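Predicted protease of the collagenase family (PDB 5D88) binds zinc between two copies of its TIM barrel and probably acts as a peptidase of the U32 family. Local coordinates at residues 85-90 / 206-211; 167-172 / 240-245; 124-129 / 157-162. All coordinates share one frame; numbering follows the deposited sequence.

Contact 1 (85-90 / 206-211). With ZN (zinc ion), chain B.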
ATOM      1  N   ASP A  85       5.691 -11.989   2.007  1.00 21.31           N
ATOM      2  CA  ASP A  85       4.949 -11.082   1.141  1.00 21.24           C
ATOM      3  C   ASP A  85       4.749  -9.707   1.752  1.00 21.67           C
ATOM      4  O   ASP A  85       3.755  -9.047   1.462  1.00 22.40           O
ATOM      5  CB  ASP A  85       3.612 -11.686   0.722  1.00 21.84           C
ATOM      6  CG  ASP A  85       2.633 -11.867   1.864  1.00 22.74           C
ATOM      7  OD1 ASP A  85       2.999 -11.784   3.033  1.00 23.22           O
ATOM      8  OD2 ASP A  85       1.455 -12.109   1.560  1.00 26.13           O
ATOM      9  N   PHE A  86       5.714  -9.240   2.534  1.00 21.12           N
ATOM     10  CA  PHE A  86       5.689  -7.869   3.013  1.00 21.75           C
ATOM     11  C   PHE A  86       5.417  -6.882   1.885  1.00 21.19           C
ATOM     12  O   PHE A  86       5.904  -7.038   0.758  1.00 23.17           O
ATOM     13  CB  PHE A  86       7.006  -7.504   3.717  1.00 22.38           C
ATOM     14  CG  PHE A  86       8.231  -7.594   2.857  1.00 22.41           C
ATOM     15  CD1 PHE A  86       8.591  -6.537   2.040  1.00 23.05           C
ATOM     16  CD2 PHE A  86       9.042  -8.720   2.909  1.00 22.25           C
ATOM     17  CE1 PHE A  86       9.720  -6.596   1.288  1.00 25.14           C
ATOM     18  CE2 PHE A  86      10.195  -8.795   2.158  1.00 24.37           C
ATOM     19  CZ  PHE A  86      10.535  -7.731   1.336  1.00 26.30           C
ATOM     20  N   THR A  87       4.647  -5.839   2.208  1.00 21.29           N
ATOM     21  CA  THR A  87       4.361  -4.779   1.256  1.00 21.60           C
ATOM     22  C   THR A  87       5.216  -3.548   1.480  1.00 22.52           C
ATOM     23  O   THR A  87       5.128  -2.590   0.695  1.00 22.95           O
ATOM     24  CB  THR A  87       2.872  -4.419   1.303  1.00 21.70           C
ATOM     25  OG1 THR A  87       2.454  -4.151   2.652  1.00 23.50           O
ATOM     26  CG2 THR A  87       2.061  -5.571   0.715  1.00 23.03           C
ATOM     27  N   CYS A  88       6.044  -3.557   2.525  1.00 21.65           N
ATOM     28  CA  CYS A  88       6.950  -2.462   2.838  1.00 22.68           C
ATOM     29  C   CYS A  88       8.126  -3.020   3.622  1.00 22.28           C
ATOM     30  O   CYS A  88       7.936  -3.830   4.531  1.00 23.24           O
ATOM     31  CB  CYS A  88       6.261  -1.358   3.651  1.00 21.72           C
ATOM     32  SG  CYS A  88       7.276   0.135   3.790  1.00 22.00           S
ATOM     33  N   ALA A  89       9.336  -2.614   3.229  1.00 25.93           N
ATOM     34  CA  ALA A  89      10.555  -2.921   3.968  1.00 28.00           C
ATOM     35  C   ALA A  89      11.234  -1.650   4.469  1.00 26.78           C
ATOM     36  O   ALA A  89      12.439  -1.654   4.764  1.00 26.92           O
ATOM     37  CB  ALA A  89      11.501  -3.736   3.093  1.00 31.56           C
ATOM     38  N   GLY A  90      10.473  -0.567   4.600  1.00 26.19           N
ATOM     39  CA  GLY A  90      11.039   0.665   5.086  1.00 28.54           C
ATOM     40  C   GLY A  90      12.094   1.159   4.130  1.00 27.82           C
ATOM     41  O   GLY A  90      11.931   1.090   2.921  1.00 29.19           O
ATOM     42  N   LEU A 206       1.525  -2.413   8.293  1.00 21.06           N
ATOM     43  CA  LEU A 206       1.861  -2.531   9.708  1.00 21.55           C
ATOM     44  C   LEU A 206       2.384  -3.925  10.034  1.00 21.52           C
ATOM     45  O   LEU A 206       3.425  -4.073  10.676  1.00 22.31           O
ATOM     46  CB  LEU A 206       0.639  -2.213  10.570  1.00 21.55           C
ATOM     47  CG  LEU A 206       0.847  -2.311  12.091  1.00 23.37           C
ATOM     48  CD1 LEU A 206       1.819  -1.261  12.596  1.00 29.33           C
ATOM     49  CD2 LEU A 206      -0.523  -2.226  12.802  1.00 25.67           C
ATOM     50  N   PHE A 207       1.660  -4.969   9.628  1.00 20.68           N
ATOM     51  CA  PHE A 207       2.136  -6.311   9.955  1.00 20.90           C
ATOM     52  C   PHE A 207       3.446  -6.644   9.229  1.00 21.21           C
ATOM     53  O   PHE A 207       4.249  -7.425   9.739  1.00 22.05           O
ATOM     54  CB  PHE A 207       1.067  -7.351   9.641  1.00 21.43           C
ATOM     55  CG  PHE A 207       0.093  -7.562  10.742  1.00 21.06           C
ATOM     56  CD1 PHE A 207      -0.864  -6.609  11.017  1.00 22.02           C
ATOM     57  CD2 PHE A 207       0.153  -8.705  11.523  1.00 23.34           C
ATOM     58  CE1 PHE A 207      -1.783  -6.797  12.040  1.00 24.50           C
ATOM     59  CE2 PHE A 207      -0.769  -8.918  12.562  1.00 25.90           C
ATOM     60  CZ  PHE A 207      -1.733  -7.953  12.826  1.00 25.87           C
ATOM     61  N   SER A 208       3.663  -6.088   8.035  1.00 20.76           N
ATOM     62  CA  SER A 208       4.912  -6.305   7.312  1.00 21.54           C
ATOM     63  C   SER A 208       6.097  -5.926   8.176  1.00 21.49           C
ATOM     64  O   SER A 208       7.146  -6.577   8.132  1.00 23.76           O
ATOM     65  CB  SER A 208       4.952  -5.467   6.018  1.00 22.88           C
ATOM     66  OG  SER A 208       3.989  -5.884   5.051  1.00 22.37           O
ATOM     67  N   HIS A 209       5.959  -4.825   8.912  1.00 20.87           N
ATOM     68  CA  HIS A 209       7.014  -4.346   9.793  1.00 21.70           C
ATOM     69  C   HIS A 209       7.044  -5.121  11.101  1.00 23.56           C
ATOM     70  O   HIS A 209       8.116  -5.475  11.601  1.00 24.70           O
ATOM     71  CB  HIS A 209       6.803  -2.863  10.080  1.00 22.46           C
ATOM     72  CG  HIS A 209       7.250  -1.960   8.988  1.00 22.49           C
ATOM     73  ND1 HIS A 209       8.548  -1.518   8.875  1.00 24.08           N
ATOM     74  CD2 HIS A 209       6.564  -1.377   7.981  1.00 22.85           C
ATOM     75  CE1 HIS A 209       8.648  -0.718   7.825  1.00 25.28           C
ATOM     76  NE2 HIS A 209       7.456  -0.608   7.274  1.00 22.81           N
ATOM     77  N   ALA A 210       5.875  -5.395  11.668  1.00 21.93           N
ATOM     78  CA  ALA A 210       5.829  -6.079  12.951  1.00 22.36           C
ATOM     79  C   ALA A 210       6.545  -7.418  12.873  1.00 22.90           C
ATOM     80  O   ALA A 210       7.391  -7.741  13.717  1.00 23.67           O
ATOM     81  CB  ALA A 210       4.376  -6.258  13.380  1.00 23.74           C
ATOM     82  N   THR A 211       6.193  -8.219  11.876  1.00 22.05           N
ATOM     83  CA  THR A 211       6.803  -9.527  11.700  1.00 22.20           C
ATOM     84  C   THR A 211       8.298  -9.403  11.450  1.00 23.38           C
ATOM     85  O   THR A 211       9.101 -10.087  12.091  1.00 24.11           O
ATOM     86  CB  THR A 211       6.106 -10.255  10.549  1.00 23.09           C
ATOM     87  OG1 THR A 211       6.104  -9.439   9.366  1.00 22.45           O
ATOM     88  CG2 THR A 211       4.651 -10.590  10.947  1.00 23.56           C
TER
HETATM   89 ZN    ZN B 301       6.788   0.763   5.916  0.50 23.67          ZN
HETATM   90  O   HOH W   1       9.143  -5.485   6.404  1.00 27.69           O

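Contact 2 (167-172 / 240-245)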
ATOM      1  N   ALA A 167     -10.916 -10.070  -4.762  1.00 31.18           N
ATOM      2  CA  ALA A 167     -12.150  -9.557  -5.346  1.00 33.75           C
ATOM      3  C   ALA A 167     -12.445 -10.185  -6.699  1.00 34.15           C
ATOM      4  O   ALA A 167     -13.604 -10.181  -7.124  1.00 36.01           O
ATOM      5  CB  ALA A 167     -12.098  -8.031  -5.479  1.00 36.18           C
ATOM      6  N   LEU A 168     -11.444 -10.757  -7.363  1.00 32.37           N
ATOM      7  CA  LEU A 168     -11.625 -11.372  -8.677  1.00 32.35           C
ATOM      8  C   LEU A 168     -11.927 -12.864  -8.617  1.00 34.38           C
ATOM      9  O   LEU A 168     -12.042 -13.501  -9.672  1.00 35.19           O
ATOM     10  CB  LEU A 168     -10.373 -11.156  -9.522  1.00 33.43           C
ATOM     11  CG  LEU A 168     -10.270  -9.803 -10.222  1.00 38.51           C
ATOM     12  CD1 LEU A 168     -10.214  -8.679  -9.218  1.00 42.41           C
ATOM     13  CD2 LEU A 168      -9.045  -9.765 -11.111  1.00 37.34           C
ATOM     14  N   ASN A 169     -12.077 -13.429  -7.420  1.00 35.05           N
ATOM     15  CA  ASN A 169     -12.111 -14.876  -7.266  1.00 35.31           C
ATOM     16  C   ASN A 169     -13.298 -15.521  -7.961  1.00 37.27           C
ATOM     17  O   ASN A 169     -13.244 -16.721  -8.243  1.00 37.76           O
ATOM     18  CB  ASN A 169     -12.153 -15.240  -5.790  1.00 35.27           C
ATOM     19  CG  ASN A 169     -10.803 -15.191  -5.145  1.00 35.14           C
ATOM     20  OD1 ASN A 169      -9.808 -14.854  -5.791  1.00 32.85           O
ATOM     21  ND2 ASN A 169     -10.746 -15.540  -3.857  1.00 36.12           N
ATOM     22  N   SER A 170     -14.373 -14.776  -8.221  1.00 36.59           N
ATOM     23  CA  SER A 170     -15.523 -15.324  -8.934  1.00 40.10           C
ATOM     24  C   SER A 170     -15.824 -14.547 -10.206  1.00 40.95           C
ATOM     25  O   SER A 170     -16.929 -14.658 -10.745  1.00 44.06           O
ATOM     26  CB  SER A 170     -16.776 -15.343  -8.047  1.00 41.04           C
ATOM     27  OG  SER A 170     -16.661 -16.254  -6.976  1.00 42.82           O
ATOM     28  N   ASN A 171     -14.870 -13.776 -10.707  1.00 40.95           N
ATOM     29  CA  ASN A 171     -15.126 -12.818 -11.776  1.00 42.55           C
ATOM     30  C   ASN A 171     -14.538 -13.369 -13.073  1.00 44.38           C
ATOM     31  O   ASN A 171     -13.364 -13.162 -13.379  1.00 42.84           O
ATOM     32  CB  ASN A 171     -14.545 -11.450 -11.422  1.00 43.70           C
ATOM     33  CG  ASN A 171     -15.070 -10.353 -12.329  1.00 47.32           C
ATOM     34  OD1 ASN A 171     -15.317 -10.583 -13.505  1.00 48.19           O
ATOM     35  ND2 ASN A 171     -15.238  -9.160 -11.786  1.00 49.08           N
ATOM     36  N   GLU A 172     -15.381 -14.051 -13.859  1.00 46.96           N
ATOM     37  CA  GLU A 172     -14.876 -14.697 -15.070  1.00 53.90           C
ATOM     38  C   GLU A 172     -14.343 -13.671 -16.061  1.00 52.24           C
ATOM     39  O   GLU A 172     -13.279 -13.870 -16.659  1.00 53.25           O
ATOM     40  CB  GLU A 172     -15.966 -15.548 -15.719  1.00 62.69           C
ATOM     41  CG  GLU A 172     -15.485 -16.335 -16.941  1.00 72.89           C
ATOM     42  CD  GLU A 172     -15.738 -15.626 -18.278  1.00 84.00           C
ATOM     43  OE1 GLU A 172     -16.881 -15.173 -18.524  1.00 88.42           O
ATOM     44  OE2 GLU A 172     -14.789 -15.539 -19.095  1.00 87.66           O
ATOM     45  N   GLU A 240     -12.508 -23.203 -11.291  1.00 49.49           N
ATOM     46  CA  GLU A 240     -12.268 -23.511 -12.695  1.00 50.75           C
ATOM     47  C   GLU A 240     -11.591 -22.359 -13.428  1.00 47.97           C
ATOM     48  O   GLU A 240     -11.067 -22.570 -14.528  1.00 50.16           O
ATOM     49  CB  GLU A 240     -13.595 -23.889 -13.385  1.00 52.15           C
ATOM     50  CG  GLU A 240     -14.602 -22.744 -13.596  1.00 52.93           C
ATOM     51  CD  GLU A 240     -15.488 -22.461 -12.383  1.00 56.22           C
ATOM     52  OE1 GLU A 240     -15.207 -22.956 -11.271  1.00 55.56           O
ATOM     53  OE2 GLU A 240     -16.479 -21.722 -12.547  1.00 59.85           O
ATOM     54  N   LEU A 241     -11.581 -21.151 -12.849  1.00 44.88           N
ATOM     55  CA  LEU A 241     -10.917 -20.020 -13.483  1.00 42.53           C
ATOM     56  C   LEU A 241      -9.425 -20.006 -13.233  1.00 39.83           C
ATOM     57  O   LEU A 241      -8.715 -19.208 -13.854  1.00 41.73           O
ATOM     58  CB  LEU A 241     -11.490 -18.691 -12.974  1.00 43.97           C
ATOM     59  CG  LEU A 241     -13.013 -18.484 -13.022  1.00 45.45           C
ATOM     60  CD1 LEU A 241     -13.430 -17.117 -12.443  1.00 45.44           C
ATOM     61  CD2 LEU A 241     -13.465 -18.617 -14.444  1.00 46.46           C
ATOM     62  N   PHE A 242      -8.927 -20.849 -12.342  1.00 37.43           N
ATOM     63  CA  PHE A 242      -7.570 -20.696 -11.848  1.00 35.65           C
ATOM     64  C   PHE A 242      -6.780 -21.979 -12.031  1.00 34.54           C
ATOM     65  O   PHE A 242      -7.332 -23.072 -12.122  1.00 39.69           O
ATOM     66  CB  PHE A 242      -7.591 -20.283 -10.384  1.00 35.27           C
ATOM     67  CG  PHE A 242      -8.220 -18.946 -10.155  1.00 36.05           C
ATOM     68  CD1 PHE A 242      -7.489 -17.788 -10.331  1.00 35.40           C
ATOM     69  CD2 PHE A 242      -9.558 -18.849  -9.789  1.00 36.03           C
ATOM     70  CE1 PHE A 242      -8.077 -16.548 -10.114  1.00 36.94           C
ATOM     71  CE2 PHE A 242     -10.152 -17.627  -9.589  1.00 34.97           C
ATOM     72  CZ  PHE A 242      -9.411 -16.468  -9.749  1.00 36.38           C
ATOM     73  N   ASP A 243      -5.468 -21.819 -12.109  1.00 34.97           N
ATOM     74  CA  ASP A 243      -4.556 -22.944 -12.188  1.00 34.54           C
ATOM     75  C   ASP A 243      -4.188 -23.498 -10.825  1.00 35.87           C
ATOM     76  O   ASP A 243      -3.833 -24.682 -10.728  1.00 36.35           O
ATOM     77  CB  ASP A 243      -3.278 -22.507 -12.904  1.00 36.77           C
ATOM     78  CG  ASP A 243      -3.555 -21.918 -14.267  1.00 38.19           C
ATOM     79  OD1 ASP A 243      -4.031 -22.661 -15.148  1.00 39.63           O
ATOM     80  OD2 ASP A 243      -3.313 -20.714 -14.451  1.00 38.05           O
ATOM     81  N   GLU A 244      -4.270 -22.662  -9.784  1.00 33.57           N
ATOM     82  CA  GLU A 244      -3.840 -22.997  -8.434  1.00 32.75           C
ATOM     83  C   GLU A 244      -4.810 -22.390  -7.451  1.00 32.12           C
ATOM     84  O   GLU A 244      -5.270 -21.264  -7.656  1.00 33.44           O
ATOM     85  CB  GLU A 244      -2.443 -22.452  -8.116  1.00 32.72           C
ATOM     86  CG  GLU A 244      -1.387 -22.985  -9.042  1.00 34.69           C
ATOM     87  CD  GLU A 244       0.013 -22.470  -8.756  1.00 36.99           C
ATOM     88  OE1 GLU A 244       0.246 -21.798  -7.717  1.00 35.70           O
ATOM     89  OE2 GLU A 244       0.898 -22.747  -9.598  1.00 40.55           O
ATOM     90  N   VAL A 245      -5.081 -23.123  -6.372  1.00 33.04           N
ATOM     91  CA  VAL A 245      -5.935 -22.669  -5.287  1.00 33.44           C
ATOM     92  C   VAL A 245      -5.104 -22.679  -4.024  1.00 33.03           C
ATOM     93  O   VAL A 245      -4.456 -23.683  -3.713  1.00 35.83           O
ATOM     94  CB  VAL A 245      -7.182 -23.558  -5.112  1.00 35.74           C
ATOM     95  CG1 VAL A 245      -8.002 -23.093  -3.926  1.00 37.24           C
ATOM     96  CG2 VAL A 245      -8.028 -23.512  -6.344  1.00 39.18           C
TER

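Contact 3 (124-129 / 157-162)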
ATOM      1  N   TYR A 124      10.466  -5.427  -6.409  1.00 25.81           N
ATOM      2  CA  TYR A 124      11.917  -5.551  -6.452  1.00 26.58           C
ATOM      3  C   TYR A 124      12.348  -6.970  -6.100  1.00 26.82           C
ATOM      4  O   TYR A 124      13.288  -7.507  -6.702  1.00 26.29           O
ATOM      5  CB  TYR A 124      12.521  -4.517  -5.508  1.00 28.23           C
ATOM      6  CG  TYR A 124      14.015  -4.478  -5.423  1.00 30.29           C
ATOM      7  CD1 TYR A 124      14.812  -4.458  -6.562  1.00 31.15           C
ATOM      8  CD2 TYR A 124      14.642  -4.407  -4.190  1.00 34.83           C
ATOM      9  CE1 TYR A 124      16.195  -4.374  -6.457  1.00 35.09           C
ATOM     10  CE2 TYR A 124      16.018  -4.342  -4.083  1.00 36.45           C
ATOM     11  CZ  TYR A 124      16.781  -4.320  -5.217  1.00 36.73           C
ATOM     12  OH  TYR A 124      18.141  -4.248  -5.096  1.00 42.47           O
ATOM     13  N   LEU A 125      11.675  -7.592  -5.120  1.00 25.47           N
ATOM     14  CA  LEU A 125      11.973  -8.979  -4.781  1.00 26.36           C
ATOM     15  C   LEU A 125      11.639  -9.915  -5.928  1.00 26.33           C
ATOM     16  O   LEU A 125      12.350 -10.899  -6.154  1.00 27.77           O
ATOM     17  CB  LEU A 125      11.212  -9.414  -3.536  1.00 27.77           C
ATOM     18  CG  LEU A 125      11.993  -9.313  -2.253  1.00 33.37           C
ATOM     19  CD1 LEU A 125      12.418  -7.851  -2.023  1.00 33.73           C
ATOM     20  CD2 LEU A 125      11.127  -9.858  -1.150  1.00 35.87           C
ATOM     21  N   VAL A 126      10.517  -9.675  -6.613  1.00 26.02           N
ATOM     22  CA  VAL A 126      10.176 -10.477  -7.786  1.00 26.40           C
ATOM     23  C   VAL A 126      11.341 -10.477  -8.756  1.00 27.02           C
ATOM     24  O   VAL A 126      11.764 -11.520  -9.266  1.00 27.46           O
ATOM     25  CB  VAL A 126       8.897  -9.934  -8.461  1.00 25.70           C
ATOM     26  CG1 VAL A 126       8.632 -10.645  -9.787  1.00 28.45           C
ATOM     27  CG2 VAL A 126       7.679 -10.083  -7.539  1.00 26.38           C
ATOM     28  N   GLU A 127      11.863  -9.289  -9.035  1.00 27.00           N
ATOM     29  CA  GLU A 127      12.919  -9.149 -10.028  1.00 28.31           C
ATOM     30  C   GLU A 127      14.197  -9.864  -9.588  1.00 28.28           C
ATOM     31  O   GLU A 127      14.831 -10.580 -10.379  1.00 29.19           O
ATOM     32  CB  GLU A 127      13.160  -7.659 -10.277  1.00 34.58           C
ATOM     33  CG  GLU A 127      13.934  -7.323 -11.511  1.00 45.35           C
ATOM     34  CD  GLU A 127      13.926  -5.822 -11.756  1.00 52.22           C
ATOM     35  OE1 GLU A 127      14.118  -5.050 -10.783  1.00 53.60           O
ATOM     36  OE2 GLU A 127      13.696  -5.417 -12.904  1.00 55.88           O
ATOM     37  N   VAL A 128      14.606  -9.668  -8.338  1.00 27.46           N
ATOM     38  CA  VAL A 128      15.839 -10.298  -7.866  1.00 28.45           C
ATOM     39  C   VAL A 128      15.687 -11.815  -7.838  1.00 28.61           C
ATOM     40  O   VAL A 128      16.596 -12.546  -8.257  1.00 28.69           O
ATOM     41  CB  VAL A 128      16.234  -9.748  -6.481  1.00 29.12           C
ATOM     42  CG1 VAL A 128      17.446 -10.486  -5.940  1.00 31.10           C
ATOM     43  CG2 VAL A 128      16.546  -8.247  -6.541  1.00 29.04           C
ATOM     44  N   LEU A 129      14.548 -12.312  -7.329  1.00 28.28           N
ATOM     45  CA  LEU A 129      14.313 -13.756  -7.280  1.00 28.18           C
ATOM     46  C   LEU A 129      14.353 -14.372  -8.663  1.00 31.43           C
ATOM     47  O   LEU A 129      14.996 -15.408  -8.873  1.00 31.75           O
ATOM     48  CB  LEU A 129      12.962 -14.068  -6.626  1.00 30.13           C
ATOM     49  CG  LEU A 129      13.005 -14.205  -5.130  1.00 32.33           C
ATOM     50  CD1 LEU A 129      11.578 -14.093  -4.595  1.00 34.48           C
ATOM     51  CD2 LEU A 129      13.667 -15.548  -4.729  1.00 33.48           C
ATOM     52  N   LEU A 157       8.532  -8.526 -14.765  1.00 30.03           N
ATOM     53  CA  LEU A 157       9.554  -8.530 -13.729  1.00 30.39           C
ATOM     54  C   LEU A 157      10.026  -9.927 -13.379  1.00 31.42           C
ATOM     55  O   LEU A 157      11.089 -10.061 -12.754  1.00 32.52           O
ATOM     56  CB  LEU A 157       9.040  -7.852 -12.463  1.00 30.42           C
ATOM     57  CG  LEU A 157       8.806  -6.348 -12.531  1.00 35.02           C
ATOM     58  CD1 LEU A 157       8.080  -5.955 -11.251  1.00 35.98           C
ATOM     59  CD2 LEU A 157      10.105  -5.547 -12.685  1.00 37.17           C
ATOM     60  N   GLY A 158       9.269 -10.961 -13.755  1.00 30.60           N
ATOM     61  CA  GLY A 158       9.719 -12.330 -13.582  1.00 30.74           C
ATOM     62  C   GLY A 158       8.792 -13.254 -12.809  1.00 31.17           C
ATOM     63  O   GLY A 158       9.196 -14.357 -12.433  1.00 33.49           O
ATOM     64  N   ALA A 159       7.555 -12.852 -12.568  1.00 29.12           N
ATOM     65  CA  ALA A 159       6.650 -13.745 -11.866  1.00 28.20           C
ATOM     66  C   ALA A 159       6.396 -15.005 -12.679  1.00 27.90           C
ATOM     67  O   ALA A 159       6.254 -14.954 -13.903  1.00 30.93           O
ATOM     68  CB  ALA A 159       5.321 -13.047 -11.565  1.00 29.68           C
ATOM     69  N   ASP A 160       6.340 -16.144 -11.981  1.00 30.09           N
ATOM     70  CA  ASP A 160       5.900 -17.418 -12.555  1.00 30.73           C
ATOM     71  C   ASP A 160       4.416 -17.675 -12.334  1.00 30.10           C
ATOM     72  O   ASP A 160       3.765 -18.340 -13.155  1.00 31.02           O
ATOM     73  CB  ASP A 160       6.683 -18.572 -11.926  1.00 32.83           C
ATOM     74  CG  ASP A 160       8.179 -18.502 -12.224  1.00 33.76           C
ATOM     75  OD1 ASP A 160       8.534 -18.340 -13.411  1.00 35.24           O
ATOM     76  OD2 ASP A 160       8.991 -18.626 -11.278  1.00 34.95           O
ATOM     77  N   VAL A 161       3.894 -17.169 -11.223  1.00 29.28           N
ATOM     78  CA  VAL A 161       2.517 -17.360 -10.774  1.00 28.91           C
ATOM     79  C   VAL A 161       2.054 -16.029 -10.216  1.00 28.63           C
ATOM     80  O   VAL A 161       2.803 -15.374  -9.483  1.00 28.35           O
ATOM     81  CB  VAL A 161       2.426 -18.435  -9.670  1.00 28.28           C
ATOM     82  CG1 VAL A 161       1.005 -18.630  -9.195  1.00 29.12           C
ATOM     83  CG2 VAL A 161       3.037 -19.725 -10.122  1.00 30.23           C
ATOM     84  N   ILE A 162       0.828 -15.628 -10.539  1.00 27.75           N
ATOM     85  CA  ILE A 162       0.241 -14.418  -9.983  1.00 27.18           C
ATOM     86  C   ILE A 162      -1.031 -14.796  -9.245  1.00 27.43           C
ATOM     87  O   ILE A 162      -1.921 -15.432  -9.816  1.00 28.27           O
ATOM     88  CB  ILE A 162      -0.036 -13.365 -11.060  1.00 27.09           C
ATOM     89  CG1 ILE A 162       1.298 -12.865 -11.633  1.00 27.80           C
ATOM     90  CG2 ILE A 162      -0.798 -12.195 -10.453  1.00 30.72           C
ATOM     91  CD1 ILE A 162       1.174 -11.888 -12.781  1.00 31.51           C
TER

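Contact 1 (85-90 / 206-211)
In this TIM barrel, the loop that follows strand 79-83 lies against helix 200-213 and shares a zinc site with it. The tight part centres on Ser208, whose CB points at the loop. With OG beside its own backbone N (chi1 -67°), the hydroxyl accepts a nearly straight bond from Thr87 N, 2.9 Å to Ser208 OG at 164°, and is also hydrogen-bonded to Arg204 O one turn back. Phe86 CB packs on Ser208 CB at 3.7 Å, while the Phe86 ring leads off elsewhere. Looser is the link between the backbones of Cys88 and Ser208, where a water donates to both Cys88 O and Ser208 O. The zinc site beyond is held firmly by metal bonds. Cys88 SG, anti to its backbone N (chi1 -170°), binds the ion, and Cys88 and His209 of the second subunit complete the four-ligand site. The ion thus ties the two subunits together. Gly90 N donates to Cys88 SG, a bond likely to stabilise the thiolate. With ND1 held by Glu213 and NE2 by zinc, the His209 ring is pinned at both nitrogens; the carboxylate probably makes it a better ligand, and NE2 of His209 meets the zinc at 2.0 Å.

Contact 2 (167-172 / 240-245)
Leu241 and Phe242 follow one another in the chain and both point their CB atoms at the loop 167-172, but they meet it in different ways. Leu241 holds CG beside its backbone N (chi1 -52°) and crosses the side chain of Glu172 at about a right angle. Its CD1 rests on the backbone at the start of helix 172-181, 3.9 Å from Glu172 CA, while CD2 touches the aliphatic part of the same residue, 3.9 Å from Glu172 CG. Glu172 bends at chi2 (-95°), so that its carboxylate leads away from the leucine and OE2 is hydrogen-bonded to Ser176 OG. Phe242 instead presents a ring edge to the type I turn running from Leu168 to Asn171: CE2 lies 3.5 Å from Asn169 O, which sits in the ring plane, and CZ lies 4.0 Å from Leu168 O. No hydrogen bond joins the two segments. An alanine in place of Leu241 would probably loosen the hold on the first turn of the helix, since both methyls that touch Glu172 would go. The turn is braced separately by Asn169, whose ND2 is hydrogen-bonded to Ala189 O, and Asn171, at the N-cap, caps helix 172-181 with OD1 on Glu174 N. Val175 of that helix packs on both Leu241 and Phe242, and Phe242, two residues before the last barrel strand, 244-247, also reaches Thr188 of strand 185-190.

Contact 3 (124-129 / 157-162)
Val126 sets CG1 anti to its backbone N (chi1 173°) and Leu157 sets CG beside its own N (chi1 -69°), so that the two side chains cross at about a right angle. Val126 CG1 does the touching, 3.9 Å from Leu157 CB and 3.7 Å from Ala159 N. Glu127, with CG also anti to N and the chain extended beyond it, crosses the leucine obliquely, its OE2 3.6 Å from Leu157 CD2. Beneath them the backbones come close: Glu127 CA directs its hydrogen at Leu157 O in a CH...O contact of 3.4 Å, with 157° at the hydrogen. Helix 148-157 ends here in a Schellman motif, and Gly158 takes the positive phi that turns the chain away. A CB there would collide with Leu157 O and also point at helix 123-132. The contact therefore joins two neighbouring helices of the barrel's outer layer, at the point where the second gives way to strand 161-163. Val126 packs inward on Val120 and Val137 of strands 117-120 and 136-139, Ala159 reaches Val139, and Met228 of the second subunit covers Glu127 and Leu157.

All three contacts belong to the same barrel but differ in place and chemistry. Contacts 1 and 3 are buried and both touch the second subunit; contact 2 is only partly buried, meets no other chain, and lies across the chain's centre from contact 1, their centres about 27 Å apart. Contact 1 relies on hydrogen bonds and zinc, whereas contacts 2 and 3 rest largely on van der Waals contact of apolar groups with one another and with backbone, without a hydrogen bond between their segments. Contact 3 is nested within the loop closed by contact 1, and Phe86 packs on Leu125 where they meet. Contacts 2 and 3 reach the same parallel sheet, touching through Glu244 and Val161.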